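Local coordinates for ancillary protein 1 (Streptococcus pyogenes, PDB 2XI9), which acts as a pilus-presented adhesin whose unusual internal thioester bond is required for efficient interaction with host cells, at residues Ser124-Asn129 against Lys176-Asp181; Val103-Ile106 against Gln111-Asn114; Leu213-Lys218 against Tyr250-Ser255; Gly223-Gly228 against Ile312-His317. One frame throughout, in Å; residues are numbered along the deposited sequence.

Overall arrangement
The four contacts sample different levels of this C-terminal fragment of the adhesin. Contact 3 is buried, a helix-helix packing of aromatic and aliphatic side chains in the thioester domain. It touches contact 4, where Ile216 CG2 meets Ile312 CG1 at 3.9 Å. Contacts 1 and 4, with centres about 18 Å apart, are partly buried and both reach the same mixed sheet; in each a polar or charged side chain grips backbone atoms of a distant segment with water in attendance. Contact 2 is a partly buried hairpin of the prealbumin-like region, held mainly by backbone bonds. Its centre lies about 34 Å from that of contact 1, on the opposite side of the chain's centre.

Contact 1: Ser124-Asn129 against Lys176-Asp181; sequences SVEAYN and KTMTPD
The start of the short helix 180-183 is tied to the mixed sheet where Glu126, just ahead of strand 127-130, reaches Thr179, the residue at the helix N-cap. The carboxylate takes the backbone N-H of Thr179: Thr179 N lies 3.0 Å from Glu126 OE2, with a nearly straight N-H...O angle of 170°, and meets the oxygen on its syn side, slightly out of the carboxylate plane. With CG trans to the backbone N (chi1 179°) and the chain extended beyond it, Glu126 spans the gap between segments whose backbones stay well apart. Its other oxygen, Glu126 OE1, meets CG of Met178, a selenomethionine, at 3.4 Å, the two side chains crossing at a slant.

Strand 127-130 belongs to a seven-stranded mixed sheet, between strands 146-149 and 170-171. Just ahead of it, Ser124 and Val125 both face Tyr189 in a classic beta bulge. Thr179 caps the helix through its side chain, OG1 accepting the backbone N-H of Phe182.

Two waters extend the grip on Glu126 OE2. One stands 2.7 Å from Glu126 OE2 and 2.6 Å from Ala127 O, and is also 2.8 Å from Thr179 OG1, so it links the carboxylate to both the strand and the cap. The second bridges Glu126 OE2 to the carbonyl of Thr177, 2.6 Å from Thr177 O. Together with the Thr179 N-H, these waters probably offset the charge on Glu126 OE2. Besides these polar links, the methyl Thr179 CG2 sits 3.6 Å from Glu126 OE2.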
loop_
_atom_site.group_PDB
_atom_site.type_symbol
_atom_site.label_atom_id
_atom_site.label_comp_id
_atom_site.label_asym_id
_atom_site.label_seq_id
_atom_site.Cartn_x
_atom_site.Cartn_y
_atom_site.Cartn_z
ATOM N N SER A 124 10.957 -2.800 -7.501
ATOM C CA SER A 124 12.106 -2.089 -8.037
ATOM C C SER A 124 12.328 -0.713 -7.398
ATOM O O SER A 124 13.260 -0.024 -7.792
ATOM C CB SER A 124 11.959 -1.940 -9.567
ATOM O OG SER A 124 10.824 -1.130 -9.858
ATOM N N VAL A 125 11.481 -0.335 -6.445
ATOM C CA VAL A 125 11.536 0.959 -5.768
ATOM C C VAL A 125 12.122 0.778 -4.368
ATOM O O VAL A 125 11.847 -0.222 -3.701
ATOM C CB VAL A 125 10.123 1.576 -5.650
ATOM C CG1 VAL A 125 10.132 2.828 -4.749
ATOM C CG2 VAL A 125 9.574 1.888 -7.001
ATOM N N GLU A 126 12.895 1.756 -3.912
ATOM C CA GLU A 126 13.464 1.737 -2.557
ATOM C C GLU A 126 12.623 2.484 -1.529
ATOM O O GLU A 126 12.094 3.558 -1.796
ATOM C CB GLU A 126 14.887 2.299 -2.560
ATOM C CG GLU A 126 15.503 2.315 -1.171
ATOM C CD GLU A 126 16.963 2.663 -1.178
ATOM O OE1 GLU A 126 17.431 3.298 -2.146
ATOM O OE2 GLU A 126 17.641 2.296 -0.203
ATOM N N ALA A 127 12.477 1.902 -0.342
ATOM C CA ALA A 127 11.948 2.628 0.803
ATOM C C ALA A 127 12.969 2.448 1.931
ATOM O O ALA A 127 13.784 1.536 1.894
ATOM C CB ALA A 127 10.571 2.124 1.215
ATOM N N TYR A 128 12.946 3.347 2.898
ATOM C CA TYR A 128 13.951 3.356 3.956
ATOM C C TYR A 128 13.427 3.958 5.231
ATOM O O TYR A 128 12.413 4.677 5.224
ATOM C CB TYR A 128 15.249 4.046 3.517
ATOM C CG TYR A 128 15.071 5.519 3.134
ATOM C CD1 TYR A 128 15.305 6.530 4.065
ATOM C CD2 TYR A 128 14.697 5.894 1.834
ATOM C CE1 TYR A 128 15.130 7.874 3.733
ATOM C CE2 TYR A 128 14.525 7.241 1.489
ATOM C CZ TYR A 128 14.747 8.222 2.453
ATOM O OH TYR A 128 14.607 9.565 2.151
ATOM N N ASN A 129 14.069 3.576 6.346
ATOM C CA ASN A 129 13.845 4.189 7.650
ATOM C C ASN A 129 15.061 5.034 7.951
ATOM O O ASN A 129 16.212 4.556 7.946
ATOM C CB ASN A 129 13.638 3.114 8.729
ATOM C CG ASN A 129 13.338 3.684 10.110
ATOM O OD1 ASN A 129 12.953 4.837 10.269
ATOM N ND2 ASN A 129 13.532 2.850 11.128
ATOM N N LYS A 176 20.485 8.923 1.495
ATOM C CA LYS A 176 21.407 9.505 0.514
ATOM C C LYS A 176 22.061 8.432 -0.354
ATOM O O LYS A 176 22.346 8.678 -1.533
ATOM C CB LYS A 176 22.467 10.381 1.185
ATOM C CG LYS A 176 21.866 11.609 1.853
ATOM C CD LYS A 176 22.900 12.522 2.435
ATOM C CE LYS A 176 23.560 11.942 3.656
ATOM N NZ LYS A 176 24.443 12.937 4.325
ATOM N N THR A 177 22.297 7.253 0.224
ATOM C CA THR A 177 22.756 6.104 -0.542
ATOM C C THR A 177 21.773 4.950 -0.381
ATOM O O THR A 177 20.958 4.921 0.575
ATOM C CB THR A 177 24.216 5.692 -0.144
ATOM O OG1 THR A 177 24.262 5.316 1.235
ATOM C CG2 THR A 177 25.171 6.834 -0.366
HETATM N N MSE A 178 21.798 4.037 -1.350
HETATM C CA MSE A 178 20.900 2.881 -1.353
HETATM C C MSE A 178 21.325 1.944 -0.241
HETATM O O MSE A 178 22.515 1.732 -0.033
HETATM C CB MSE A 178 20.978 2.143 -2.685
HETATM C CG MSE A 178 20.345 2.873 -3.824
HETATM SE SE MSE A 178 20.894 2.036 -5.485
HETATM C CE MSE A 178 19.418 2.789 -6.548
ATOM N N THR A 179 20.367 1.395 0.497
ATOM C CA THR A 179 20.746 0.445 1.543
ATOM C C THR A 179 21.198 -0.867 0.890
ATOM O O THR A 179 20.834 -1.160 -0.253
ATOM C CB THR A 179 19.590 0.156 2.492
ATOM O OG1 THR A 179 18.612 -0.610 1.786
ATOM C CG2 THR A 179 18.950 1.470 3.054
ATOM N N PRO A 180 21.975 -1.679 1.623
ATOM C CA PRO A 180 22.347 -2.993 1.086
ATOM C C PRO A 180 21.131 -3.917 0.874
ATOM O O PRO A 180 21.103 -4.704 -0.073
ATOM C CB PRO A 180 23.311 -3.571 2.136
ATOM C CG PRO A 180 23.276 -2.664 3.315
ATOM C CD PRO A 180 22.592 -1.388 2.931
ATOM N N ASP A 181 20.121 -3.797 1.719
ATOM C CA ASP A 181 18.899 -4.587 1.540
ATOM C C ASP A 181 18.229 -4.292 0.181
ATOM O O ASP A 181 17.689 -5.198 -0.470
ATOM C CB ASP A 181 17.934 -4.347 2.688
ATOM C CG ASP A 181 18.390 -5.007 4.012
ATOM O OD1 ASP A 181 18.905 -6.153 4.003
ATOM O OD2 ASP A 181 18.219 -4.360 5.068
HETATM O O HOH W 1 16.123 0.542 1.233
HETATM O O HOH W 2 18.425 4.523 1.144
#

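Contact 2: Val103-Ile106 against Gln111-Asn114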
loop_
_atom_site.group_PDB
_atom_site.type_symbol
_atom_site.label_atom_id
_atom_site.label_comp_id
_atom_site.label_asym_id
_atom_site.label_seq_id
_atom_site.Cartn_x
_atom_site.Cartn_y
_atom_site.Cartn_z
ATOM N N VAL A 103 -9.313 2.036 -18.612
ATOM C CA VAL A 103 -9.666 0.640 -18.427
ATOM C C VAL A 103 -10.632 0.547 -17.252
ATOM O O VAL A 103 -10.468 1.221 -16.219
ATOM C CB VAL A 103 -8.420 -0.243 -18.186
ATOM C CG1 VAL A 103 -8.820 -1.681 -17.877
ATOM C CG2 VAL A 103 -7.480 -0.212 -19.402
ATOM N N TYR A 104 -11.635 -0.296 -17.421
ATOM C CA TYR A 104 -12.683 -0.481 -16.438
ATOM C C TYR A 104 -12.885 -1.960 -16.203
ATOM O O TYR A 104 -12.996 -2.722 -17.148
ATOM C CB TYR A 104 -14.011 0.118 -16.923
ATOM C CG TYR A 104 -13.949 1.583 -17.300
ATOM C CD1 TYR A 104 -14.035 2.569 -16.332
ATOM C CD2 TYR A 104 -13.812 1.977 -18.629
ATOM C CE1 TYR A 104 -13.977 3.919 -16.670
ATOM C CE2 TYR A 104 -13.753 3.325 -18.984
ATOM C CZ TYR A 104 -13.838 4.294 -18.003
ATOM O OH TYR A 104 -13.790 5.635 -18.342
ATOM N N THR A 105 -12.946 -2.354 -14.941
ATOM C CA THR A 105 -13.258 -3.710 -14.573
ATOM C C THR A 105 -14.778 -3.794 -14.360
ATOM O O THR A 105 -15.414 -2.838 -13.883
ATOM C CB THR A 105 -12.388 -4.150 -13.363
ATOM O OG1 THR A 105 -12.471 -3.186 -12.315
ATOM C CG2 THR A 105 -10.898 -4.234 -13.787
ATOM N N ILE A 106 -15.359 -4.910 -14.793
ATOM C CA ILE A 106 -16.801 -5.075 -14.844
ATOM C C ILE A 106 -17.206 -6.315 -14.065
ATOM O O ILE A 106 -17.047 -7.436 -14.558
ATOM C CB ILE A 106 -17.289 -5.216 -16.289
ATOM C CG1 ILE A 106 -17.079 -3.906 -17.054
ATOM C CG2 ILE A 106 -18.762 -5.598 -16.317
ATOM C CD1 ILE A 106 -16.969 -4.088 -18.540
ATOM N N GLN A 111 -19.557 -1.259 -13.332
ATOM C CA GLN A 111 -18.357 -0.918 -14.081
ATOM C C GLN A 111 -17.560 0.147 -13.308
ATOM O O GLN A 111 -18.045 1.257 -13.072
ATOM C CB GLN A 111 -18.714 -0.406 -15.478
ATOM C CG GLN A 111 -17.488 -0.080 -16.336
ATOM C CD GLN A 111 -17.854 0.375 -17.735
ATOM O OE1 GLN A 111 -18.292 -0.430 -18.559
ATOM N NE2 GLN A 111 -17.677 1.680 -18.013
ATOM N N ILE A 112 -16.338 -0.195 -12.925
ATOM C CA ILE A 112 -15.498 0.715 -12.152
ATOM C C ILE A 112 -14.167 0.937 -12.844
ATOM O O ILE A 112 -13.660 0.045 -13.529
ATOM C CB ILE A 112 -15.304 0.216 -10.685
ATOM C CG1 ILE A 112 -14.205 -0.845 -10.564
ATOM C CG2 ILE A 112 -16.630 -0.331 -10.123
ATOM C CD1 ILE A 112 -13.649 -0.953 -9.164
ATOM N N GLU A 113 -13.608 2.130 -12.671
ATOM C CA GLU A 113 -12.261 2.409 -13.129
ATOM C C GLU A 113 -11.314 1.373 -12.548
ATOM O O GLU A 113 -11.419 1.016 -11.369
ATOM C CB GLU A 113 -11.811 3.815 -12.724
ATOM C CG GLU A 113 -10.358 4.078 -13.098
ATOM C CD GLU A 113 -9.918 5.522 -12.967
ATOM O OE1 GLU A 113 -8.675 5.727 -12.951
ATOM O OE2 GLU A 113 -10.785 6.436 -12.877
ATOM N N ASN A 114 -10.395 0.885 -13.374
ATOM C CA ASN A 114 -9.425 -0.114 -12.941
ATOM C C ASN A 114 -8.712 0.306 -11.645
ATOM O O ASN A 114 -8.041 1.328 -11.618
ATOM C CB ASN A 114 -8.415 -0.342 -14.050
ATOM C CG ASN A 114 -7.437 -1.443 -13.757
ATOM O OD1 ASN A 114 -7.602 -2.268 -12.841
ATOM N ND2 ASN A 114 -6.377 -1.449 -14.531
#
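Val103-Ile106 and Gln111-Asn114 run antiparallel with a marked twist, their directions 142° apart, and three backbone bonds join them: Thr105 and Ile112 form a hydrogen-bonded pair, Thr105 N to Ile112 O at 2.9 Å and Ile112 N to Thr105 O at 3.0 Å, while Asn114 N reaches Val103 O at 2.9 Å. Tyr104 with Glu113 and Ile106 with Gln111 are the flanking non-hydrogen-bonded pairs. Close carbonyls also receive CA-H groups, as where Tyr104 CA approaches Ile112 O at 3.1 Å.

Gln111 does most of the side-chain work. Its CG stands trans to the backbone N (chi1 -178°) and the extended chain leans over the neighbouring strand, so that CG packs on Tyr104 CB at 3.5 Å. Beyond this the amide lies over one face of the Tyr104 ring, NE2 set toward the rim and 3.8 Å above the plane, with amide and ring 26° from parallel. Gln111 OE1 also makes a weak hydrogen bond to Lys97.

The two strands, 102-107 and 110-113, make up a beta hairpin at one edge of a six-stranded antiparallel sheet in the prealbumin-like region, with 110-113 outermost in this chain. Ile106 lies beside Gln111 on the same face and points the same way.

Thr105 and Ile112 share the other face, where Thr105 OG1 meets Ile112 CG1 at 3.4 Å. Further along, Val103 and Asn114 lie side by side. The amide of Asn114 is directed to strand 321-329, where its ND2 binds Asp323 and the carbonyl of Ile324, while Glu113 forms salt bridges with Lys102 and Arg195.

Contact 3: Leu213-Lys218 against Tyr250-Ser255; sequences LKHIKK and YYFTDS
This is a buried helix-helix contact of the thioester domain, in which His215 and Ile216 of helix 209-222 pack against Phe252 and Thr253 at the C-terminal end of helix 238-253. Phe252 is the centrepiece. The methylene His215 CB stands over the middle of its ring, 3.6 Å from the Phe252 centroid and only 6° off the normal, a well-formed CH-pi contact. Beyond CB the imidazole extends past the CE1 side of the phenyl, inclined 29° to it and slid so far that the rings scarcely overlap; their centroids are 4.6 Å apart, and His215 ND1 comes to 3.4 Å from Phe252 CE1. On the reverse face of the phenyl ring, Tyr251 CD1 lies over the centre at 3.6 Å, so Phe252 is sandwiched.

Ile216 passes Phe252 in the opposite direction. Its terminal CD1 touches Phe252 CB at 4.0 Å and, crossing at about a right angle, Thr253 CG2 at 4.1 Å. Val284, Ala287 and Gln288 of helix 274-288 close on Phe252 as well, making a three-helix core.

His215 ND1, although it lies against Phe252, is hydrogen-bonded to the carboxylate of Asp206, which would hold the imidazole's rotation, and Thr253 OG1 donates to Asp254 OD2. With no hydrogen bond between the segments, the interface coheres by apolar and ring packing, while these polar atoms are satisfied at its margins.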
loop_
_atom_site.group_PDB
_atom_site.type_symbol
_atom_site.label_atom_id
_atom_site.label_comp_id
_atom_site.label_asym_id
_atom_site.label_seq_id
_atom_site.Cartn_x
_atom_site.Cartn_y
_atom_site.Cartn_z
ATOM N N LEU A 213 -10.922 2.519 2.435
ATOM C CA LEU A 213 -10.027 3.366 1.597
ATOM C C LEU A 213 -10.276 4.841 1.923
ATOM O O LEU A 213 -9.343 5.661 2.033
ATOM C CB LEU A 213 -10.267 3.126 0.122
ATOM C CG LEU A 213 -9.293 3.844 -0.831
ATOM C CD1 LEU A 213 -7.879 3.484 -0.410
ATOM C CD2 LEU A 213 -9.534 3.536 -2.320
ATOM N N LYS A 214 -11.537 5.175 2.108
ATOM C CA LYS A 214 -11.883 6.517 2.450
ATOM C C LYS A 214 -11.222 6.893 3.750
ATOM O O LYS A 214 -10.694 7.989 3.857
ATOM C CB LYS A 214 -13.411 6.711 2.501
ATOM C CG LYS A 214 -14.053 6.624 1.084
ATOM C CD LYS A 214 -15.519 7.100 1.001
ATOM C CE LYS A 214 -16.515 5.965 1.154
ATOM N NZ LYS A 214 -17.929 6.445 1.009
ATOM N N HIS A 215 -11.267 6.001 4.764
ATOM C CA HIS A 215 -10.642 6.279 6.072
ATOM C C HIS A 215 -9.139 6.587 5.963
ATOM O O HIS A 215 -8.620 7.579 6.559
ATOM C CB HIS A 215 -10.889 5.108 7.057
ATOM C CG HIS A 215 -12.323 4.976 7.475
ATOM N ND1 HIS A 215 -12.872 3.816 7.998
ATOM C CD2 HIS A 215 -13.324 5.880 7.442
ATOM C CE1 HIS A 215 -14.146 4.021 8.271
ATOM N NE2 HIS A 215 -14.450 5.270 7.952
ATOM N N ILE A 216 -8.446 5.757 5.197
ATOM C CA ILE A 216 -7.044 5.916 4.994
ATOM C C ILE A 216 -6.688 7.239 4.300
ATOM O O ILE A 216 -5.778 7.964 4.770
ATOM C CB ILE A 216 -6.432 4.663 4.236
ATOM C CG1 ILE A 216 -6.550 3.385 5.072
ATOM C CG2 ILE A 216 -5.061 4.974 3.709
ATOM C CD1 ILE A 216 -5.882 3.372 6.370
ATOM N N LYS A 217 -7.420 7.588 3.240
ATOM C CA LYS A 217 -7.156 8.806 2.508
ATOM C C LYS A 217 -7.400 10.000 3.410
ATOM O O LYS A 217 -6.705 10.977 3.278
ATOM C CB LYS A 217 -8.063 8.943 1.300
ATOM C CG LYS A 217 -7.735 8.044 0.171
ATOM C CD LYS A 217 -8.759 8.276 -0.919
ATOM C CE LYS A 217 -8.456 7.476 -2.158
ATOM N NZ LYS A 217 -9.557 7.581 -3.201
ATOM N N LYS A 218 -8.371 9.902 4.349
ATOM C CA LYS A 218 -8.686 11.056 5.200
ATOM C C LYS A 218 -7.684 11.296 6.338
ATOM O O LYS A 218 -7.436 12.449 6.706
ATOM C CB LYS A 218 -10.121 10.985 5.723
ATOM C CG LYS A 218 -11.161 11.270 4.577
ATOM C CD LYS A 218 -12.568 10.875 4.915
ATOM C CE LYS A 218 -13.230 11.916 5.780
ATOM N NZ LYS A 218 -14.587 11.501 6.344
ATOM N N TYR A 250 -2.742 2.931 11.951
ATOM C CA TYR A 250 -2.828 1.665 12.676
ATOM C C TYR A 250 -4.218 1.415 13.279
ATOM O O TYR A 250 -4.640 0.273 13.376
ATOM C CB TYR A 250 -1.782 1.602 13.785
ATOM C CG TYR A 250 -0.338 1.419 13.350
ATOM C CD1 TYR A 250 -0.004 0.840 12.117
ATOM C CD2 TYR A 250 0.686 1.808 14.174
ATOM C CE1 TYR A 250 1.304 0.647 11.747
ATOM C CE2 TYR A 250 2.031 1.601 13.809
ATOM C CZ TYR A 250 2.322 1.032 12.590
ATOM O OH TYR A 250 3.633 0.819 12.224
ATOM N N TYR A 251 -4.898 2.486 13.689
ATOM C CA TYR A 251 -6.264 2.415 14.142
ATOM C C TYR A 251 -7.159 1.678 13.135
ATOM O O TYR A 251 -7.974 0.861 13.541
ATOM C CB TYR A 251 -6.805 3.823 14.470
ATOM C CG TYR A 251 -8.262 3.838 14.923
ATOM C CD1 TYR A 251 -9.303 3.953 14.005
ATOM C CD2 TYR A 251 -8.591 3.685 16.254
ATOM C CE1 TYR A 251 -10.634 3.939 14.421
ATOM C CE2 TYR A 251 -9.926 3.682 16.672
ATOM C CZ TYR A 251 -10.931 3.806 15.749
ATOM O OH TYR A 251 -12.247 3.787 16.160
ATOM N N PHE A 252 -6.968 1.931 11.838
ATOM C CA PHE A 252 -7.765 1.327 10.776
ATOM C C PHE A 252 -7.142 0.052 10.251
ATOM O O PHE A 252 -7.855 -0.863 9.949
ATOM C CB PHE A 252 -8.010 2.312 9.602
ATOM C CG PHE A 252 -8.865 3.495 9.996
ATOM C CD1 PHE A 252 -10.179 3.318 10.323
ATOM C CD2 PHE A 252 -8.304 4.772 10.097
ATOM C CE1 PHE A 252 -10.970 4.433 10.760
ATOM C CE2 PHE A 252 -9.053 5.868 10.558
ATOM C CZ PHE A 252 -10.377 5.698 10.857
ATOM N N THR A 253 -5.822 -0.011 10.115
ATOM C CA THR A 253 -5.204 -1.231 9.522
ATOM C C THR A 253 -5.073 -2.446 10.475
ATOM O O THR A 253 -5.093 -3.614 10.042
ATOM C CB THR A 253 -3.807 -0.936 8.939
ATOM O OG1 THR A 253 -2.921 -0.497 9.978
ATOM C CG2 THR A 253 -3.870 0.127 7.866
ATOM N N ASP A 254 -4.854 -2.140 11.744
ATOM C CA ASP A 254 -4.481 -3.104 12.755
ATOM C C ASP A 254 -5.347 -3.015 14.017
ATOM O O ASP A 254 -5.083 -3.678 15.003
ATOM C CB ASP A 254 -3.018 -2.899 13.091
ATOM C CG ASP A 254 -2.083 -3.332 11.939
ATOM O OD1 ASP A 254 -1.903 -4.554 11.693
ATOM O OD2 ASP A 254 -1.505 -2.446 11.310
ATOM N N SER A 255 -6.399 -2.205 13.971
ATOM C CA SER A 255 -7.298 -2.043 15.100
ATOM C C SER A 255 -6.553 -1.649 16.396
ATOM O O SER A 255 -6.855 -2.157 17.447
ATOM C CB SER A 255 -8.124 -3.305 15.296
ATOM O OG SER A 255 -8.932 -3.555 14.147
#

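Contact 4: Gly223-Gly228 against Ile312-His317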
loop_
_atom_site.group_PDB
_atom_site.type_symbol
_atom_site.label_atom_id
_atom_site.label_comp_id
_atom_site.label_asym_id
_atom_site.label_seq_id
_atom_site.Cartn_x
_atom_site.Cartn_y
_atom_site.Cartn_z
ATOM N N GLY A 223 -3.334 14.631 8.173
ATOM C CA GLY A 223 -2.108 14.327 8.848
ATOM C C GLY A 223 -0.827 14.923 8.309
ATOM O O GLY A 223 -0.824 15.908 7.545
ATOM N N TYR A 224 0.283 14.333 8.727
ATOM C CA TYR A 224 1.581 14.860 8.326
ATOM C C TYR A 224 1.952 14.331 6.946
ATOM O O TYR A 224 2.110 13.122 6.744
ATOM C CB TYR A 224 2.641 14.467 9.323
ATOM C CG TYR A 224 3.980 15.018 9.061
ATOM C CD1 TYR A 224 4.280 16.352 9.385
ATOM C CD2 TYR A 224 4.973 14.248 8.507
ATOM C CE1 TYR A 224 5.526 16.857 9.165
ATOM C CE2 TYR A 224 6.214 14.765 8.273
ATOM C CZ TYR A 224 6.491 16.057 8.592
ATOM O OH TYR A 224 7.754 16.570 8.411
ATOM N N ARG A 225 2.130 15.252 6.015
ATOM C CA ARG A 225 2.389 14.886 4.640
ATOM C C ARG A 225 3.711 15.331 4.110
ATOM O O ARG A 225 4.240 14.669 3.230
ATOM C CB ARG A 225 1.301 15.426 3.744
ATOM C CG ARG A 225 -0.007 14.708 3.955
ATOM C CD ARG A 225 -1.044 15.264 2.999
ATOM N NE ARG A 225 -0.807 14.780 1.634
ATOM C CZ ARG A 225 -1.493 15.150 0.559
ATOM N NH1 ARG A 225 -2.454 16.086 0.634
ATOM N NH2 ARG A 225 -1.157 14.637 -0.620
ATOM N N GLU A 226 4.256 16.431 4.627
ATOM C CA GLU A 226 5.436 17.030 4.028
ATOM C C GLU A 226 6.357 17.664 5.056
ATOM O O GLU A 226 5.909 18.448 5.913
ATOM C CB GLU A 226 5.015 18.116 3.037
ATOM C CG GLU A 226 4.273 17.639 1.774
ATOM C CD GLU A 226 5.204 17.130 0.647
ATOM O OE1 GLU A 226 6.429 17.385 0.695
ATOM O OE2 GLU A 226 4.698 16.491 -0.300
ATOM N N LYS A 227 7.660 17.393 4.929
ATOM C CA LYS A 227 8.641 18.076 5.753
ATOM C C LYS A 227 8.407 19.569 5.699
ATOM O O LYS A 227 8.222 20.144 4.627
ATOM C CB LYS A 227 10.068 17.794 5.300
ATOM C CG LYS A 227 10.632 16.457 5.717
ATOM C CD LYS A 227 11.926 16.126 4.933
ATOM C CE LYS A 227 12.812 15.101 5.657
ATOM N NZ LYS A 227 13.592 14.276 4.680
ATOM N N GLY A 228 8.459 20.216 6.859
ATOM C CA GLY A 228 8.265 21.663 6.949
ATOM C C GLY A 228 6.826 22.156 6.918
ATOM O O GLY A 228 6.591 23.342 7.063
ATOM N N ILE A 312 1.745 3.136 2.929
ATOM C CA ILE A 312 0.885 4.136 2.364
ATOM C C ILE A 312 1.609 5.481 2.248
ATOM O O ILE A 312 2.200 5.960 3.189
ATOM C CB ILE A 312 -0.452 4.296 3.174
ATOM C CG1 ILE A 312 -1.351 5.345 2.514
ATOM C CG2 ILE A 312 -0.194 4.614 4.650
ATOM C CD1 ILE A 312 -1.884 4.930 1.093
ATOM N N GLY A 313 1.483 6.095 1.089
ATOM C CA GLY A 313 2.200 7.279 0.753
ATOM C C GLY A 313 1.444 8.540 1.054
ATOM O O GLY A 313 0.292 8.504 1.510
ATOM N N THR A 314 2.120 9.645 0.771
ATOM C CA THR A 314 1.630 11.002 1.021
ATOM C C THR A 314 1.585 11.869 -0.222
ATOM O O THR A 314 1.154 13.037 -0.141
ATOM C CB THR A 314 2.498 11.703 2.075
ATOM O OG1 THR A 314 3.874 11.689 1.657
ATOM C CG2 THR A 314 2.377 11.017 3.386
ATOM N N GLN A 315 2.017 11.329 -1.365
ATOM C CA GLN A 315 2.090 12.054 -2.636
ATOM C C GLN A 315 1.408 11.161 -3.695
ATOM O O GLN A 315 1.021 10.049 -3.380
ATOM C CB GLN A 315 3.548 12.357 -3.027
ATOM C CG GLN A 315 4.322 13.240 -1.958
ATOM C CD GLN A 315 5.826 13.353 -2.245
ATOM O OE1 GLN A 315 6.309 12.870 -3.266
ATOM N NE2 GLN A 315 6.569 14.022 -1.340
ATOM N N TRP A 316 1.333 11.647 -4.917
ATOM C CA TRP A 316 0.703 10.947 -6.062
ATOM C C TRP A 316 1.579 11.092 -7.305
ATOM O O TRP A 316 1.764 12.217 -7.817
ATOM C CB TRP A 316 -0.701 11.518 -6.297
ATOM C CG TRP A 316 -1.414 11.002 -7.484
ATOM C CD1 TRP A 316 -1.883 11.736 -8.541
ATOM C CD2 TRP A 316 -1.706 9.642 -7.779
ATOM N NE1 TRP A 316 -2.461 10.903 -9.468
ATOM C CE2 TRP A 316 -2.369 9.613 -9.017
ATOM C CE3 TRP A 316 -1.471 8.427 -7.108
ATOM C CZ2 TRP A 316 -2.823 8.403 -9.605
ATOM C CZ3 TRP A 316 -1.904 7.237 -7.701
ATOM C CH2 TRP A 316 -2.587 7.248 -8.926
ATOM N N HIS A 317 2.105 9.963 -7.799
ATOM C CA HIS A 317 2.960 9.915 -8.996
ATOM C C HIS A 317 2.376 8.977 -10.073
ATOM O O HIS A 317 2.746 7.805 -10.125
ATOM C CB HIS A 317 4.359 9.465 -8.599
ATOM C CG HIS A 317 5.046 10.451 -7.731
ATOM N ND1 HIS A 317 4.836 10.508 -6.372
ATOM C CD2 HIS A 317 5.854 11.494 -8.036
ATOM C CE1 HIS A 317 5.514 11.527 -5.870
ATOM N NE2 HIS A 317 6.155 12.129 -6.856
HETATM O O HOH W 3 6.192 13.634 1.575
HETATM O O HOH W 4 2.260 15.807 -0.152
#
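Arg225 presents the edge of its guanidinium to the backbone carbonyl of Thr314 and grips that one oxygen side-on with two nitrogens. Arg225 NE lies 3.2 Å from Thr314 O and Arg225 NH2 2.9 Å from it, the oxygen being almost in the guanidinium plane; NH2, however, stands above the carbonyl plane, off the lone-pair directions. A bend at chi3 (75°) turns the group into this position. A water donates to Thr314 O and to Glu226 OE2, so that Thr314 O takes two arginine N-H groups and a water.

Glu226 and Gln315 approach at about a right angle, yet their carboxylate and amide planes are parallel to within 1°, though offset from each other. The bond between them is weak, Gln315 NE2 to Glu226 OE2 being 3.3 Å at 129°. The other end of that amide, OE1, is held by Asn150.

Thr314 directs its CB at the loop, with CB 3.6 Å from Arg225 O, while its hydroxyl bonds the carbonyl of Val157 on strand 155-160. A second water donates to Arg225 O and accepts a weak bond from Gln315 NE2.

The loop between helices 209-222 and 238-253 of the thioester domain is thus pinned, by the side-on, two-nitrogen grip of Arg225, to the backbone around Thr314 and Gln315, next to the mixed sheet.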